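Local coordinates for protein DyP-type peroxidase (Pleurotus ostreatus PC15, PDB 6FSK) that uses a heme b cofactor for peroxidase chemistry and, as a dye-decolorizing (DyP-type) enzyme, probably oxidises dyes as well as manganese(II), at residues Thr29-Phe34 / Leu84-Ile89; Pro231-Asp236 / Lys479-Ile484; Pro250-Phe255 / Gln459-Pro464. The protein carries 1 engineered substitution. All blocks are in the same frame, centred on the assembly; numbering follows the deposited sequence.

Contact 1: residues Thr29-Phe34 / Leu84-Ile89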
ATOM      1  N   THR A  29     -10.241  20.750 -16.716  1.00 15.74           N
ATOM      2  CA  THR A  29     -11.033  21.166 -17.884  1.00 18.86           C
ATOM      3  C   THR A  29     -10.586  22.520 -18.505  1.00 21.02           C
ATOM      4  O   THR A  29     -10.856  22.748 -19.689  1.00 22.78           O
ATOM      5  CB  THR A  29     -12.548  21.189 -17.577  1.00 21.12           C
ATOM      6  OG1 THR A  29     -12.805  22.029 -16.474  1.00 21.36           O
ATOM      7  CG2 THR A  29     -13.063  19.788 -17.226  1.00 23.98           C
ATOM      8  N   ASN A  30      -9.939  23.394 -17.724  1.00 17.07           N
ATOM      9  CA  ASN A  30      -9.435  24.676 -18.209  1.00 18.60           C
ATOM     10  C   ASN A  30      -8.062  24.840 -17.497  1.00 15.18           C
ATOM     11  O   ASN A  30      -8.007  25.096 -16.309  1.00 17.83           O
ATOM     12  CB  ASN A  30     -10.454  25.703 -17.800  1.00 19.93           C
ATOM     13  CG  ASN A  30     -10.046  27.101 -18.144  1.00 23.50           C
ATOM     14  OD1 ASN A  30      -8.826  27.446 -18.265  1.00 22.17           O
ATOM     15  ND2 ASN A  30     -11.050  27.924 -18.264  1.00 28.10           N
ATOM     16  N   VAL A  31      -7.021  24.640 -18.263  1.00 16.99           N
ATOM     17  CA  VAL A  31      -5.642  24.580 -17.747  1.00 18.99           C
ATOM     18  C   VAL A  31      -5.297  25.915 -17.125  1.00 19.39           C
ATOM     19  O   VAL A  31      -4.768  26.016 -16.029  1.00 19.05           O
ATOM     20  CB  VAL A  31      -4.675  24.253 -18.838  1.00 21.06           C
ATOM     21  CG1 VAL A  31      -3.194  24.493 -18.420  1.00 22.15           C
ATOM     22  CG2 VAL A  31      -4.919  22.853 -19.417  1.00 24.34           C
ATOM     23  N   ASP A  32      -5.489  27.032 -17.857  1.00 21.01           N
ATOM     24  CA  ASP A  32      -4.949  28.263 -17.262  1.00 23.26           C
ATOM     25  C   ASP A  32      -5.792  28.699 -16.068  1.00 20.84           C
ATOM     26  O   ASP A  32      -5.294  29.293 -15.126  1.00 19.57           O
ATOM     27  CB  ASP A  32      -4.785  29.400 -18.318  1.00 28.00           C
ATOM     28  CG  ASP A  32      -3.782  29.068 -19.433  1.00 34.85           C
ATOM     29  OD1 ASP A  32      -2.707  28.436 -19.247  1.00 39.83           O
ATOM     30  OD2 ASP A  32      -4.079  29.490 -20.587  1.00 49.54           O
ATOM     31  N   GLN A  33      -7.097  28.403 -16.032  1.00 17.85           N
ATOM     32  CA  GLN A  33      -7.865  28.720 -14.889  1.00 16.85           C
ATOM     33  C   GLN A  33      -7.488  27.798 -13.685  1.00 16.67           C
ATOM     34  O   GLN A  33      -7.508  28.219 -12.552  1.00 16.70           O
ATOM     35  CB  GLN A  33      -9.300  28.470 -15.187  1.00 21.84           C
ATOM     36  CG  GLN A  33     -10.191  28.959 -14.078  1.00 26.07           C
ATOM     37  CD  GLN A  33     -11.655  28.800 -14.452  1.00 34.86           C
ATOM     38  OE1 GLN A  33     -12.011  27.958 -15.321  1.00 42.91           O
ATOM     39  NE2 GLN A  33     -12.498  29.593 -13.836  1.00 35.72           N
ATOM     40  N   PHE A  34      -7.182  26.556 -14.026  1.00 15.95           N
ATOM     41  CA  PHE A  34      -6.727  25.604 -13.012  1.00 15.81           C
ATOM     42  C   PHE A  34      -5.500  26.130 -12.322  1.00 16.26           C
ATOM     43  O   PHE A  34      -5.407  26.139 -11.070  1.00 15.54           O
ATOM     44  CB  PHE A  34      -6.441  24.224 -13.622  1.00 15.37           C
ATOM     45  CG  PHE A  34      -5.886  23.234 -12.609  1.00 15.03           C
ATOM     46  CD1 PHE A  34      -6.737  22.616 -11.740  1.00 14.86           C
ATOM     47  CD2 PHE A  34      -4.525  22.975 -12.513  1.00 17.04           C
ATOM     48  CE1 PHE A  34      -6.241  21.744 -10.764  1.00 15.48           C
ATOM     49  CE2 PHE A  34      -4.039  22.053 -11.624  1.00 17.06           C
ATOM     50  CZ  PHE A  34      -4.906  21.443 -10.743  1.00 15.54           C
ATOM     51  N   LEU A  84      -0.240  15.643 -15.878  1.00 12.46           N
ATOM     52  CA  LEU A  84       0.957  16.406 -16.235  1.00 13.49           C
ATOM     53  C   LEU A  84       0.931  16.807 -17.682  1.00 16.05           C
ATOM     54  O   LEU A  84       1.143  17.995 -17.988  1.00 16.66           O
ATOM     55  CB  LEU A  84       2.263  15.659 -15.874  1.00 14.23           C
ATOM     56  CG  LEU A  84       2.427  15.418 -14.332  1.00 14.08           C
ATOM     57  CD1 LEU A  84       3.762  14.662 -14.227  1.00 15.82           C
ATOM     58  CD2 LEU A  84       2.381  16.633 -13.493  1.00 15.62           C
ATOM     59  N   GLN A  85       0.667  15.850 -18.551  1.00 16.34           N
ATOM     60  CA  GLN A  85       0.549  16.160 -19.992  1.00 18.63           C
ATOM     61  C   GLN A  85      -0.523  17.238 -20.252  1.00 19.65           C
ATOM     62  O   GLN A  85      -0.303  18.221 -21.041  1.00 20.12           O
ATOM     63  CB  GLN A  85       0.224  14.932 -20.760  1.00 21.19           C
ATOM     64  CG  GLN A  85       1.320  13.832 -20.766  1.00 28.77           C
ATOM     65  CD  GLN A  85       2.406  14.000 -21.830  1.00 38.82           C
ATOM     66  OE1 GLN A  85       3.526  14.489 -21.566  1.00 44.83           O
ATOM     67  NE2 GLN A  85       2.082  13.577 -23.041  1.00 35.73           N
ATOM     68  N   LYS A  86      -1.682  17.121 -19.623  1.00 15.76           N
ATOM     69  CA  LYS A  86      -2.758  18.093 -19.883  1.00 17.21           C
ATOM     70  C   LYS A  86      -2.283  19.466 -19.471  1.00 18.64           C
ATOM     71  O   LYS A  86      -2.608  20.471 -20.125  1.00 18.42           O
ATOM     72  CB  LYS A  86      -4.012  17.717 -19.073  1.00 18.38           C
ATOM     73  CG  LYS A  86      -5.149  18.709 -19.115  1.00 19.71           C
ATOM     74  CD  LYS A  86      -5.798  18.704 -20.505  1.00 20.47           C
ATOM     75  CE  LYS A  86      -6.956  19.700 -20.526  1.00 21.26           C
ATOM     76  NZ  LYS A  86      -7.575  19.582 -21.882  1.00 25.12           N
ATOM     77  N   LEU A  87      -1.495  19.580 -18.419  1.00 16.21           N
ATOM     78  CA  LEU A  87      -1.042  20.835 -17.892  1.00 17.56           C
ATOM     79  C   LEU A  87       0.212  21.405 -18.683  1.00 17.07           C
ATOM     80  O   LEU A  87       0.683  22.443 -18.314  1.00 23.14           O
ATOM     81  CB  LEU A  87      -0.705  20.715 -16.387  1.00 18.87           C
ATOM     82  CG  LEU A  87      -1.871  20.436 -15.427  1.00 20.03           C
ATOM     83  CD1 LEU A  87      -1.431  20.108 -14.016  1.00 20.68           C
ATOM     84  CD2 LEU A  87      -2.820  21.613 -15.368  1.00 20.16           C
ATOM     85  N   GLY A  88       0.725  20.684 -19.631  1.00 18.47           N
ATOM     86  CA  GLY A  88       1.938  21.061 -20.368  1.00 19.48           C
ATOM     87  C   GLY A  88       3.223  20.885 -19.599  1.00 20.83           C
ATOM     88  O   GLY A  88       4.220  21.495 -19.924  1.00 21.85           O
ATOM     89  N   ILE A  89       3.224  20.015 -18.586  1.00 17.24           N
ATOM     90  CA  ILE A  89       4.429  19.706 -17.836  1.00 18.53           C
ATOM     91  C   ILE A  89       4.927  18.415 -18.428  1.00 19.19           C
ATOM     92  O   ILE A  89       4.414  17.312 -18.142  1.00 22.02           O
ATOM     93  CB  ILE A  89       4.115  19.595 -16.339  1.00 18.83           C
ATOM     94  CG1 ILE A  89       3.571  20.899 -15.797  1.00 18.91           C
ATOM     95  CG2 ILE A  89       5.358  19.194 -15.536  1.00 21.20           C
ATOM     96  CD1 ILE A  89       2.798  20.805 -14.473  1.00 19.45           C
TER
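Apolar packing joins Val-31 and Phe-34, on the first turn of helix 31-41, to Leu-87, next to the glycine that closes helix 81-86. Both branches of Leu-87 come obliquely at the CD2-CE2 side of the Phe-34 ring: CD2 of Leu-87 is 3.6 Å from CD2 of Phe-34, and CD1 of Leu-87 is 4.0 Å from CE2 of Phe-34. The two side chains run roughly at right angles, and Leu-87 CD2 also reaches CG1 of Val-31, at 4.2 Å. Branching at CB lets Val-31 serve two partners: with CG1 anti to the backbone N (chi1 167°), CG2 is turned toward Lys-86, 3.4 Å from its O and 3.9 Å from its CE. Lys-86 thus contributes aliphatic chain and backbone.

The segments lie in the alpha+beta domain of DyP peroxidases, where Phe-34 and Leu-87 both continue onto Phe-79 of strand 74-80, so that the helix ends pack together above the sheet.

No hydrogen bond crosses between the two segments; within each, polar bonds secure the helix ends. Asn-30 is the N-cap: its OD1 accepts from Gln-33 N at 3.0 Å, nearly straight at 163°, with the donor above the carbonyl plane. Gly-88 ends the other helix in a Schellman motif, in which Ile-89 N bonds to Leu-84 O and Gly-88 N to Gln-85 O; glycine suits its positive phi of 75°.

Contact 2: residues Pro231-Asp236 / Lys479-Ile484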
ATOM      1  N   PRO A 231      13.794  16.221 -13.436  1.00 17.38           N
ATOM      2  CA  PRO A 231      13.808  17.677 -13.397  1.00 16.02           C
ATOM      3  C   PRO A 231      13.853  18.228 -12.059  1.00 16.89           C
ATOM      4  O   PRO A 231      13.426  17.577 -11.096  1.00 15.26           O
ATOM      5  CB  PRO A 231      12.496  18.029 -14.127  1.00 16.35           C
ATOM      6  CG  PRO A 231      11.568  16.913 -13.666  1.00 16.39           C
ATOM      7  CD  PRO A 231      12.433  15.714 -13.765  1.00 16.30           C
ATOM      8  N   ASP A 232      14.443  19.422 -11.906  1.00 16.29           N
ATOM      9  CA  ASP A 232      14.563  20.018 -10.597  1.00 18.36           C
ATOM     10  C   ASP A 232      13.218  20.122  -9.850  1.00 16.91           C
ATOM     11  O   ASP A 232      13.153  19.999  -8.630  1.00 16.91           O
ATOM     12  CB  ASP A 232      15.194  21.424 -10.714  1.00 23.60           C
ATOM     13  CG  ASP A 232      16.716  21.358 -10.881  1.00 32.44           C
ATOM     14  OD1 ASP A 232      17.304  20.268 -10.688  1.00 33.44           O
ATOM     15  OD2 ASP A 232      17.306  22.408 -11.200  1.00 36.89           O
ATOM     16  N   TRP A 233      12.116  20.366 -10.540  1.00 17.04           N
ATOM     17  CA  TRP A 233      10.865  20.529  -9.865  1.00 16.55           C
ATOM     18  C   TRP A 233      10.396  19.241  -9.131  1.00 16.00           C
ATOM     19  O   TRP A 233       9.577  19.327  -8.188  1.00 17.53           O
ATOM     20  CB  TRP A 233       9.753  21.054 -10.821  1.00 18.53           C
ATOM     21  CG  TRP A 233       9.206  20.145 -11.866  1.00 18.43           C
ATOM     22  CD1 TRP A 233       9.489  20.152 -13.184  1.00 17.96           C
ATOM     23  CD2 TRP A 233       8.238  19.110 -11.688  1.00 18.89           C
ATOM     24  NE1 TRP A 233       8.788  19.185 -13.834  1.00 21.10           N
ATOM     25  CE2 TRP A 233       7.998  18.544 -12.938  1.00 18.98           C
ATOM     26  CE3 TRP A 233       7.528  18.643 -10.602  1.00 18.77           C
ATOM     27  CZ2 TRP A 233       7.102  17.496 -13.106  1.00 20.48           C
ATOM     28  CZ3 TRP A 233       6.633  17.646 -10.782  1.00 20.04           C
ATOM     29  CH2 TRP A 233       6.449  17.069 -12.026  1.00 20.40           C
ATOM     30  N   ALA A 234      10.913  18.108  -9.581  1.00 15.18           N
ATOM     31  CA  ALA A 234      10.535  16.800  -9.023  1.00 13.20           C
ATOM     32  C   ALA A 234      11.173  16.574  -7.674  1.00 15.46           C
ATOM     33  O   ALA A 234      10.726  15.709  -6.898  1.00 13.62           O
ATOM     34  CB  ALA A 234      10.875  15.678  -9.972  1.00 14.28           C
ATOM     35  N   LYS A 235      12.173  17.376  -7.267  1.00 14.20           N
ATOM     36  CA  LYS A 235      12.745  17.189  -5.931  1.00 14.39           C
ATOM     37  C   LYS A 235      11.699  17.256  -4.865  1.00 13.28           C
ATOM     38  O   LYS A 235      10.824  18.124  -4.853  1.00 13.37           O
ATOM     39  CB  LYS A 235      13.790  18.274  -5.633  1.00 17.01           C
ATOM     40  CG  LYS A 235      14.452  18.077  -4.307  1.00 19.66           C
ATOM     41  CD  LYS A 235      15.565  19.125  -4.083  1.00 23.13           C
ATOM     42  CE  LYS A 235      16.267  18.723  -2.814  1.00 30.27           C
ATOM     43  NZ  LYS A 235      17.661  19.205  -2.938  1.00 37.24           N
ATOM     44  N   ASP A 236      11.720  16.262  -3.978  1.00 13.13           N
ATOM     45  CA  ASP A 236      10.899  16.206  -2.775  1.00 12.84           C
ATOM     46  C   ASP A 236       9.406  15.902  -3.125  1.00 12.63           C
ATOM     47  O   ASP A 236       8.606  16.057  -2.238  1.00 13.38           O
ATOM     48  CB  ASP A 236      10.976  17.411  -1.880  1.00 13.86           C
ATOM     49  CG  ASP A 236      12.311  17.488  -1.124  1.00 18.46           C
ATOM     50  OD1 ASP A 236      12.960  16.428  -1.021  1.00 17.53           O
ATOM     51  OD2 ASP A 236      12.704  18.612  -0.674  1.00 20.14           O
ATOM     52  N   LYS A 479       3.935  25.607  -6.570  1.00 19.29           N
ATOM     53  CA  LYS A 479       3.905  27.067  -6.744  1.00 20.76           C
ATOM     54  C   LYS A 479       4.488  27.485  -8.068  1.00 23.61           C
ATOM     55  O   LYS A 479       3.962  28.414  -8.705  1.00 25.80           O
ATOM     56  CB  LYS A 479       4.606  27.764  -5.591  1.00 21.95           C
ATOM     57  CG  LYS A 479       3.893  27.757  -4.251  1.00 25.48           C
ATOM     58  CD  LYS A 479       4.759  28.491  -3.232  1.00 29.51           C
ATOM     59  CE  LYS A 479       4.495  28.254  -1.787  1.00 33.73           C
ATOM     60  NZ  LYS A 479       3.272  28.875  -1.317  1.00 40.45           N
ATOM     61  N   THR A 480       5.503  26.787  -8.533  1.00 22.09           N
ATOM     62  CA  THR A 480       6.209  27.195  -9.746  1.00 22.17           C
ATOM     63  C   THR A 480       5.778  26.551 -11.032  1.00 23.06           C
ATOM     64  O   THR A 480       5.936  27.131 -12.160  1.00 22.86           O
ATOM     65  CB  THR A 480       7.738  26.964  -9.569  1.00 25.01           C
ATOM     66  OG1 THR A 480       8.036  25.577  -9.338  1.00 26.49           O
ATOM     67  CG2 THR A 480       8.237  27.749  -8.441  1.00 24.43           C
ATOM     68  N   LYS A 481       5.285  25.309 -10.982  1.00 20.40           N
ATOM     69  CA  LYS A 481       4.911  24.602 -12.189  1.00 20.04           C
ATOM     70  C   LYS A 481       3.412  24.382 -12.358  1.00 19.39           C
ATOM     71  O   LYS A 481       2.964  24.153 -13.480  1.00 20.05           O
ATOM     72  CB  LYS A 481       5.590  23.242 -12.286  1.00 23.46           C
ATOM     73  CG  LYS A 481       7.107  23.281 -12.194  1.00 25.29           C
ATOM     74  CD  LYS A 481       7.772  23.924 -13.406  1.00 28.89           C
ATOM     75  CE  LYS A 481       7.573  23.087 -14.663  1.00 33.39           C
ATOM     76  NZ  LYS A 481       8.432  23.553 -15.788  1.00 37.15           N
ATOM     77  N   PHE A 482       2.691  24.416 -11.251  1.00 20.75           N
ATOM     78  CA  PHE A 482       1.262  24.076 -11.262  1.00 19.06           C
ATOM     79  C   PHE A 482       0.359  25.309 -11.022  1.00 21.06           C
ATOM     80  O   PHE A 482      -0.856  25.155 -10.948  1.00 24.48           O
ATOM     81  CB  PHE A 482       0.948  22.994 -10.241  1.00 18.25           C
ATOM     82  CG  PHE A 482       1.592  21.693 -10.562  1.00 16.84           C
ATOM     83  CD1 PHE A 482       2.942  21.471 -10.276  1.00 18.64           C
ATOM     84  CD2 PHE A 482       0.893  20.626 -11.067  1.00 15.13           C
ATOM     85  CE1 PHE A 482       3.541  20.231 -10.562  1.00 15.90           C
ATOM     86  CE2 PHE A 482       1.468  19.482 -11.399  1.00 13.94           C
ATOM     87  CZ  PHE A 482       2.806  19.191 -11.127  1.00 17.04           C
ATOM     88  N   ALA A 483       0.915  26.497 -10.769  1.00 22.08           N
ATOM     89  CA  ALA A 483       0.146  27.660 -10.313  1.00 21.84           C
ATOM     90  C   ALA A 483       0.605  28.899 -11.077  1.00 25.43           C
ATOM     91  O   ALA A 483       1.723  28.939 -11.546  1.00 26.97           O
ATOM     92  CB  ALA A 483       0.340  27.921  -8.840  1.00 22.03           C
ATOM     93  N   ILE A 484      -0.266  29.902 -11.145  1.00 27.07           N
ATOM     94  CA  ILE A 484       0.144  31.235 -11.707  1.00 32.00           C
ATOM     95  C   ILE A 484      -0.221  32.326 -10.732  1.00 33.37           C
ATOM     96  O   ILE A 484      -1.308  32.235 -10.151  1.00 36.73           O
ATOM     97  CB  ILE A 484      -0.422  31.528 -13.129  1.00 36.30           C
ATOM     98  CG1 ILE A 484      -1.943  31.566 -13.151  1.00 43.12           C
ATOM     99  CG2 ILE A 484       0.169  30.564 -14.176  1.00 34.11           C
ATOM    100  CD1 ILE A 484      -2.581  31.559 -14.536  1.00 48.85           C
TER
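Trp-233 meets Lys-481 and Phe-482 in an aromatic and aliphatic packing contact, with no hydrogen bond across it, that sets the loop before strand 238-247 against the chain's C-terminal end. Trp-233 belongs to a short 3-10 turn, residues 232-234, in which Ala-234 N bonds to Pro-231 O. Its CB points to segment 479-484, and with CG between the backbone N and the carbonyl carbon (chi1 71°) one face of the indole is laid against Lys-481 and Phe-482.

Phe-482 makes a T-shaped pair with the indole, its edge directed at the face of the six-membered ring; the centroids are 5.7 Å apart and the planes meet at 78°. The closest atoms are CE1 of Phe-482 and CZ3 of Trp-233, at 4.0 Å. Lys-481 works on the same side of the indole but over the pyrrole end: its CG makes an off-centre CH-pi contact, 4.2 Å from the centroid of the five-membered ring. Bends at chi2 and chi3 fold the lysine chain back so that its CE, too, reaches the indole, 3.8 Å from Trp-233 CD1. A long, flexible methylene chain suits this partly exposed position, because it covers the aromatic surface with carbon. On the opposite face of the indole, Pro-231 CG lies 3.6 Å above the plane.

The indole NE1 is bonded to OD2 of Asp-91, and Ile-89, after helix 81-86, touches both aromatic rings. Phe-482 goes on to meet Phe-79 of strand 74-80 and Met-38 of helix 31-41.

Contact 3: residues Pro250-Phe255 / Gln459-Pro464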
ATOM      1  N   PRO A 250     -16.014 -13.137   3.775  1.00  9.94           N
ATOM      2  CA  PRO A 250     -16.629 -14.456   4.040  1.00 10.23           C
ATOM      3  C   PRO A 250     -15.964 -15.593   3.261  1.00 10.46           C
ATOM      4  O   PRO A 250     -15.782 -16.715   3.776  1.00 11.15           O
ATOM      5  CB  PRO A 250     -18.113 -14.290   3.611  1.00 10.40           C
ATOM      6  CG  PRO A 250     -18.331 -12.781   3.719  1.00 11.02           C
ATOM      7  CD  PRO A 250     -16.982 -12.138   3.335  1.00 10.00           C
ATOM      8  N   GLU A 251     -15.565 -15.313   2.034  1.00  9.44           N
ATOM      9  CA  GLU A 251     -14.899 -16.262   1.159  1.00  9.71           C
ATOM     10  C   GLU A 251     -13.567 -16.661   1.725  1.00 11.13           C
ATOM     11  O   GLU A 251     -13.204 -17.843   1.768  1.00 10.05           O
ATOM     12  CB  GLU A 251     -14.770 -15.713  -0.279  1.00 11.25           C
ATOM     13  CG  GLU A 251     -16.070 -15.549  -1.019  1.00 12.50           C
ATOM     14  CD  GLU A 251     -16.827 -14.250  -0.779  1.00 11.56           C
ATOM     15  OE1 GLU A 251     -16.507 -13.464   0.136  1.00 11.53           O
ATOM     16  OE2 GLU A 251     -17.848 -14.074  -1.517  1.00 14.06           O
ATOM     17  N   PHE A 252     -12.804 -15.720   2.189  1.00 10.16           N
ATOM     18  CA  PHE A 252     -11.525 -16.013   2.838  1.00 10.91           C
ATOM     19  C   PHE A 252     -11.738 -16.822   4.105  1.00 10.84           C
ATOM     20  O   PHE A 252     -11.010 -17.862   4.346  1.00 12.13           O
ATOM     21  CB  PHE A 252     -10.772 -14.704   3.068  1.00 12.17           C
ATOM     22  CG  PHE A 252      -9.443 -14.834   3.766  1.00 14.04           C
ATOM     23  CD1 PHE A 252      -8.345 -15.263   3.056  1.00 18.31           C
ATOM     24  CD2 PHE A 252      -9.350 -14.556   5.124  1.00 16.14           C
ATOM     25  CE1 PHE A 252      -7.110 -15.372   3.730  1.00 21.64           C
ATOM     26  CE2 PHE A 252      -8.151 -14.628   5.745  1.00 19.23           C
ATOM     27  CZ  PHE A 252      -7.068 -14.986   5.028  1.00 19.57           C
ATOM     28  N   ASP A 253     -12.691 -16.431   4.914  1.00 11.07           N
ATOM     29  CA  ASP A 253     -12.989 -17.159   6.151  1.00 11.33           C
ATOM     30  C   ASP A 253     -13.410 -18.621   5.825  1.00 11.51           C
ATOM     31  O   ASP A 253     -12.940 -19.535   6.490  1.00 13.22           O
ATOM     32  CB  ASP A 253     -14.078 -16.505   6.948  1.00 13.75           C
ATOM     33  CG  ASP A 253     -13.674 -15.187   7.615  1.00 17.72           C
ATOM     34  OD1 ASP A 253     -12.526 -14.845   7.764  1.00 22.32           O
ATOM     35  OD2 ASP A 253     -14.669 -14.501   7.976  1.00 25.23           O
ATOM     36  N   ASP A 254     -14.220 -18.806   4.837  1.00 11.73           N
ATOM     37  CA  ASP A 254     -14.641 -20.177   4.331  1.00 11.81           C
ATOM     38  C   ASP A 254     -13.431 -21.020   3.868  1.00 13.37           C
ATOM     39  O   ASP A 254     -13.233 -22.203   4.296  1.00 12.34           O
ATOM     40  CB  ASP A 254     -15.708 -19.968   3.278  1.00 13.12           C
ATOM     41  CG  ASP A 254     -16.256 -21.215   2.672  1.00 15.08           C
ATOM     42  OD1 ASP A 254     -16.088 -22.337   3.236  1.00 14.99           O
ATOM     43  OD2 ASP A 254     -16.908 -21.118   1.620  1.00 16.02           O
ATOM     44  N   PHE A 255     -12.561 -20.399   3.051  1.00 12.24           N
ATOM     45  CA  PHE A 255     -11.298 -21.005   2.709  1.00 11.83           C
ATOM     46  C   PHE A 255     -10.535 -21.530   3.893  1.00 13.28           C
ATOM     47  O   PHE A 255     -10.100 -22.681   3.924  1.00 13.06           O
ATOM     48  CB  PHE A 255     -10.472 -20.007   1.906  1.00 12.60           C
ATOM     49  CG  PHE A 255      -9.114 -20.503   1.595  1.00 12.28           C
ATOM     50  CD1 PHE A 255      -8.973 -21.544   0.686  1.00 11.96           C
ATOM     51  CD2 PHE A 255      -8.014 -20.008   2.259  1.00 11.85           C
ATOM     52  CE1 PHE A 255      -7.699 -22.031   0.381  1.00 12.98           C
ATOM     53  CE2 PHE A 255      -6.707 -20.523   1.949  1.00 13.29           C
ATOM     54  CZ  PHE A 255      -6.602 -21.504   1.024  1.00 13.53           C
ATOM     55  N   GLN A 459     -12.196 -17.817  -7.151  1.00 18.24           N
ATOM     56  CA  GLN A 459     -12.410 -16.399  -6.700  1.00 18.65           C
ATOM     57  C   GLN A 459     -11.244 -15.943  -5.781  1.00 14.79           C
ATOM     58  O   GLN A 459     -11.120 -16.349  -4.642  1.00 14.13           O
ATOM     59  CB  GLN A 459     -13.733 -16.266  -6.005  1.00 18.89           C
ATOM     60  CG  GLN A 459     -14.072 -14.886  -5.378  1.00 20.92           C
ATOM     61  CD  GLN A 459     -14.140 -13.816  -6.407  1.00 24.27           C
ATOM     62  OE1 GLN A 459     -15.035 -13.833  -7.304  1.00 25.68           O
ATOM     63  NE2 GLN A 459     -13.161 -12.925  -6.394  1.00 20.29           N
ATOM     64  N   ASP A 460     -10.461 -15.015  -6.318  1.00 13.63           N
ATOM     65  CA  ASP A 460      -9.396 -14.377  -5.596  1.00 13.51           C
ATOM     66  C   ASP A 460     -10.004 -13.618  -4.392  1.00 12.25           C
ATOM     67  O   ASP A 460     -11.062 -13.073  -4.462  1.00 11.79           O
ATOM     68  CB  ASP A 460      -8.604 -13.352  -6.439  1.00 14.41           C
ATOM     69  CG  ASP A 460      -7.726 -13.999  -7.566  1.00 19.35           C
ATOM     70  OD1 ASP A 460      -8.101 -15.029  -8.106  1.00 22.80           O
ATOM     71  OD2 ASP A 460      -6.685 -13.413  -7.968  1.00 16.85           O
ATOM     72  N   PHE A 461      -9.272 -13.643  -3.306  1.00 10.91           N
ATOM     73  CA  PHE A 461      -9.689 -12.984  -2.100  1.00 10.15           C
ATOM     74  C   PHE A 461      -9.666 -11.473  -2.207  1.00  9.99           C
ATOM     75  O   PHE A 461     -10.429 -10.782  -1.457  1.00 10.18           O
ATOM     76  CB  PHE A 461      -8.871 -13.454  -0.898  1.00 11.24           C
ATOM     77  CG  PHE A 461      -8.842 -14.951  -0.716  1.00 11.12           C
ATOM     78  CD1 PHE A 461     -10.033 -15.668  -0.695  1.00 11.86           C
ATOM     79  CD2 PHE A 461      -7.679 -15.554  -0.533  1.00 12.46           C
ATOM     80  CE1 PHE A 461      -9.966 -17.051  -0.539  1.00 11.70           C
ATOM     81  CE2 PHE A 461      -7.625 -16.947  -0.386  1.00 11.95           C
ATOM     82  CZ  PHE A 461      -8.781 -17.641  -0.375  1.00 11.82           C
ATOM     83  N   VAL A 462      -8.804 -10.935  -3.064  1.00  9.46           N
ATOM     84  CA  VAL A 462      -8.665  -9.452  -3.285  1.00  9.79           C
ATOM     85  C   VAL A 462      -8.908  -9.218  -4.743  1.00 10.58           C
ATOM     86  O   VAL A 462      -8.350  -9.923  -5.581  1.00 11.86           O
ATOM     87  CB  VAL A 462      -7.219  -8.988  -2.844  1.00  9.43           C
ATOM     88  CG1 VAL A 462      -7.076  -7.508  -3.188  1.00 11.07           C
ATOM     89  CG2 VAL A 462      -7.094  -9.136  -1.352  1.00  9.92           C
ATOM     90  N   VAL A 463      -9.786  -8.271  -5.049  1.00  9.65           N
ATOM     91  CA  VAL A 463     -10.227  -7.978  -6.415  1.00 11.18           C
ATOM     92  C   VAL A 463      -9.967  -6.478  -6.694  1.00 12.35           C
ATOM     93  O   VAL A 463     -10.601  -5.617  -6.073  1.00 10.80           O
ATOM     94  CB  VAL A 463     -11.662  -8.200  -6.503  1.00 12.94           C
ATOM     95  CG1 VAL A 463     -12.179  -7.933  -7.942  1.00 14.08           C
ATOM     96  CG2 VAL A 463     -12.003  -9.703  -6.220  1.00 13.63           C
ATOM     97  N   PRO A 464      -9.029  -6.125  -7.560  1.00 10.93           N
ATOM     98  CA  PRO A 464      -8.849  -4.731  -7.880  1.00 10.10           C
ATOM     99  C   PRO A 464      -9.970  -4.189  -8.742  1.00 10.13           C
ATOM    100  O   PRO A 464     -10.340  -4.853  -9.725  1.00 10.68           O
ATOM    101  CB  PRO A 464      -7.552  -4.724  -8.649  1.00 10.81           C
ATOM    102  CG  PRO A 464      -7.448  -6.112  -9.268  1.00 12.01           C
ATOM    103  CD  PRO A 464      -8.155  -7.012  -8.345  1.00 11.87           C
TER
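Three phenylalanines carry this buried contact: Phe-252 and Phe-255, on successive turns of helix 249-258, receive Phe-461 from the chain just ahead of strand 462-472. Phe-252 and Phe-461 form an edge-to-face pair, with centroids 5.2 Å apart and planes at 82°. Here the edge of Phe-252 is directed at the face of Phe-461, and CD1 of Phe-252 comes to 3.7 Å from Phe-461 CD2. Phe-255 meets the far end of the same ring obliquely: CZ of Phe-461 lies over a face of Phe-255, 3.5 Å from its CG, with the planes at 50°. Both helix residues hold CG anti to the backbone N (chi1 178° in Phe-252), and this shared setting, about one turn apart, brings both rings to Phe-461. Flat, wholly apolar rings suit a place where one ring must pack against two neighbours, one over its face and one at its CZ end. With an alanine here instead of Phe-461, the edge of Phe-252 would be likely to lose the aromatic face it meets, and a gap would probably open beside Phe-255.

No hydrogen bond joins the two segments; side-chain bonds lie beside the cluster. Gln-459 NE2 donates to the O of Asp-460 at 2.9 Å, along a lone pair in the carbonyl plane, which fixes the amide close to the backbone. Glu-251 OE1 is hydrogen-bonded to Thr-374 OG1.

Phe-461 and Val-463 pair through their backbones with Met-248 and Phe-246, while Val-462 touches the heme. The arrangement is thus an aromatic cluster packing a helix against the start of a sheet strand, at the margin of the heme pocket of a DyP peroxidase.

How the contacts relate
From the N terminus, contact 1 joins the start of helix 31-41 to the end of helix 81-86, reached through strand 74-80, closing its loop before the others open. Contact 2 opens later, at residues 231-236, and closes only at the C-terminal end. Contact 3 lies wholly within that span, opening on helix 249-258 and closing at strand 462-472, which leads into helix 475-481 and back to contact 2. Contacts 1 and 2 are neighbours, with centres about 14 Å apart, and touch where Ile-89 CG2 lies 3.4 Å from Trp-233 CZ2. Contact 3 sits across the molecule, its centre about 42 Å from that of contact 2. Strand 462-472, between strands 74-80 and 238-247, connects the two regions.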